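Local coordinates for protein signal peptidase I (Enterococcus faecalis, PDB 4ME8) that probably cleaves hydrophobic N-terminal signal or leader sequences from secreted proteins, as a serine endopeptidase of the S26 family, at residues A[57-61]-A[62-66]. Sequence-based numbering, arbitrary orientation.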
loop_
_atom_site.group_PDB
_atom_site.type_symbol
_atom_site.label_atom_id
_atom_site.label_comp_id
_atom_site.label_asym_id
_atom_site.label_seq_id
_atom_site.Cartn_x
_atom_site.Cartn_y
_atom_site.Cartn_z
ATOM N N GLU A 57 1.309 -8.595 -4.110
ATOM C CA GLU A 57 2.089 -9.541 -3.338
ATOM C C GLU A 57 3.427 -8.930 -2.939
ATOM O O GLU A 57 4.055 -8.211 -3.714
ATOM C CB GLU A 57 2.299 -10.860 -4.112
ATOM C CG GLU A 57 3.259 -11.831 -3.421
ATOM C CD GLU A 57 3.178 -13.277 -3.915
ATOM O OE1 GLU A 57 2.714 -13.534 -5.048
ATOM O OE2 GLU A 57 3.602 -14.176 -3.156
ATOM N N TYR A 58 3.836 -9.212 -1.708
ATOM C CA TYR A 58 5.210 -9.021 -1.286
ATOM C C TYR A 58 5.801 -10.387 -0.996
ATOM O O TYR A 58 5.213 -11.177 -0.264
ATOM C CB TYR A 58 5.286 -8.141 -0.042
ATOM C CG TYR A 58 5.544 -6.696 -0.354
ATOM C CD1 TYR A 58 4.511 -5.859 -0.734
ATOM C CD2 TYR A 58 6.829 -6.165 -0.283
ATOM C CE1 TYR A 58 4.742 -4.535 -1.027
ATOM C CE2 TYR A 58 7.069 -4.838 -0.574
ATOM C CZ TYR A 58 6.023 -4.035 -0.950
ATOM O OH TYR A 58 6.237 -2.709 -1.240
ATOM N N ARG A 59 6.945 -10.669 -1.608
ATOM C CA ARG A 59 7.710 -11.876 -1.339
ATOM C C ARG A 59 9.188 -11.485 -1.333
ATOM O O ARG A 59 9.675 -10.875 -2.291
ATOM C CB ARG A 59 7.426 -12.959 -2.392
ATOM C CG ARG A 59 8.161 -14.271 -2.149
ATOM C CD ARG A 59 7.648 -15.424 -3.010
ATOM N NE ARG A 59 8.208 -15.435 -4.367
ATOM C CZ ARG A 59 7.600 -14.984 -5.470
ATOM N NH1 ARG A 59 6.376 -14.458 -5.433
ATOM N NH2 ARG A 59 8.231 -15.060 -6.639
ATOM N N ASP A 60 9.884 -11.819 -0.243
ATOM C CA ASP A 60 11.308 -11.500 -0.065
ATOM C C ASP A 60 11.597 -10.004 -0.201
ATOM O O ASP A 60 12.636 -9.596 -0.728
ATOM C CB ASP A 60 12.171 -12.328 -1.024
ATOM C CG ASP A 60 12.196 -13.802 -0.657
ATOM O OD1 ASP A 60 12.459 -14.117 0.524
ATOM O OD2 ASP A 60 11.964 -14.648 -1.547
ATOM N N ASP A 61 10.654 -9.202 0.292
ATOM C CA ASP A 61 10.774 -7.748 0.359
ATOM C C ASP A 61 10.622 -7.038 -0.996
ATOM O O ASP A 61 10.965 -5.856 -1.119
ATOM C CB ASP A 61 12.096 -7.346 1.027
ATOM C CG ASP A 61 11.931 -6.202 2.000
ATOM O OD1 ASP A 61 10.815 -6.029 2.525
ATOM O OD2 ASP A 61 12.920 -5.488 2.264
ATOM N N THR A 62 10.084 -7.748 -1.991
ATOM C CA THR A 62 9.884 -7.197 -3.325
ATOM C C THR A 62 8.390 -7.106 -3.619
ATOM O O THR A 62 7.639 -8.037 -3.327
ATOM C CB THR A 62 10.570 -8.069 -4.397
ATOM O OG1 THR A 62 11.959 -8.238 -4.072
ATOM C CG2 THR A 62 10.443 -7.436 -5.776
ATOM N N LEU A 63 7.976 -5.972 -4.185
ATOM C CA LEU A 63 6.585 -5.734 -4.579
ATOM C C LEU A 63 6.239 -6.385 -5.925
ATOM O O LEU A 63 6.900 -6.137 -6.930
ATOM C CB LEU A 63 6.323 -4.231 -4.694
ATOM C CG LEU A 63 4.982 -3.786 -5.281
ATOM C CD1 LEU A 63 3.803 -4.354 -4.492
ATOM C CD2 LEU A 63 4.923 -2.264 -5.338
ATOM N N TYR A 64 5.178 -7.189 -5.918
ATOM C CA TYR A 64 4.620 -7.803 -7.110
ATOM C C TYR A 64 3.174 -7.318 -7.314
ATOM O O TYR A 64 2.331 -7.493 -6.443
ATOM C CB TYR A 64 4.648 -9.332 -6.967
ATOM C CG TYR A 64 6.043 -9.933 -6.992
ATOM C CD1 TYR A 64 6.820 -9.984 -5.842
ATOM C CD2 TYR A 64 6.579 -10.452 -8.167
ATOM C CE1 TYR A 64 8.093 -10.528 -5.857
ATOM C CE2 TYR A 64 7.850 -11.003 -8.193
ATOM C CZ TYR A 64 8.600 -11.038 -7.032
ATOM O OH TYR A 64 9.856 -11.575 -7.050
ATOM N N ILE A 65 2.911 -6.691 -8.460
ATOM C CA ILE A 65 1.565 -6.306 -8.873
ATOM C C ILE A 65 1.224 -7.106 -10.118
ATOM O O ILE A 65 1.902 -6.981 -11.140
ATOM C CB ILE A 65 1.484 -4.809 -9.219
ATOM C CG1 ILE A 65 1.846 -3.939 -8.010
ATOM C CG2 ILE A 65 0.096 -4.440 -9.727
ATOM C CD1 ILE A 65 0.770 -3.823 -6.962
ATOM N N ASN A 66 0.185 -7.930 -10.039
ATOM C CA ASN A 66 -0.159 -8.848 -11.130
ATOM C C ASN A 66 1.062 -9.670 -11.516
ATOM O O ASN A 66 1.308 -9.923 -12.694
ATOM C CB ASN A 66 -0.728 -8.094 -12.345
ATOM C CG ASN A 66 -2.127 -7.554 -12.105
ATOM O OD1 ASN A 66 -2.799 -7.926 -11.149
ATOM N ND2 ASN A 66 -2.579 -6.677 -12.983
HETATM O O HOH W 1 11.054 -11.823 -4.650
#
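A tight beta hairpin with a two-residue loop joins strands 56-59 and 62-65 in the middle of a four-stranded antiparallel sheet, with Arg-59 to Thr-62 forming a type I' turn. Glu-57 and Tyr-64 make a hydrogen-bonded pair, Glu-57 N to Tyr-64 O at 2.8 Å and Tyr-64 N to Glu-57 O at 2.7 Å. Next to the turn the bonds between Arg-59 and Thr-62 are longer; Thr-62 N reaches Arg-59 O at 3.2 Å from well above the carbonyl plane. On the buried face, Leu-63 lies across one face of the Tyr-58 ring in an off-centre CH-pi contact, CB 4.2 Å from the centroid, while Leu-63 CD1 meets Tyr-58 CE1 at 3.6 Å. Glu-72 and Arg-117 hold the hydroxyl of that tyrosine. Turned to the other face, the Arg-59 chain bends at chi3 (82°), laying its guanidinium over the rim of the Tyr-64 ring as an off-centre cation-pi pair, planes 22° apart. Glu-57 OE2 makes a long salt bridge to Arg-59 NH1 (3.6 Å), its carboxylate lying at the edge of the guanidinium. One water, near the plane of the Tyr-64 ring, links Tyr-64 OH (2.7 Å) to Arg-59 O, to which it donates.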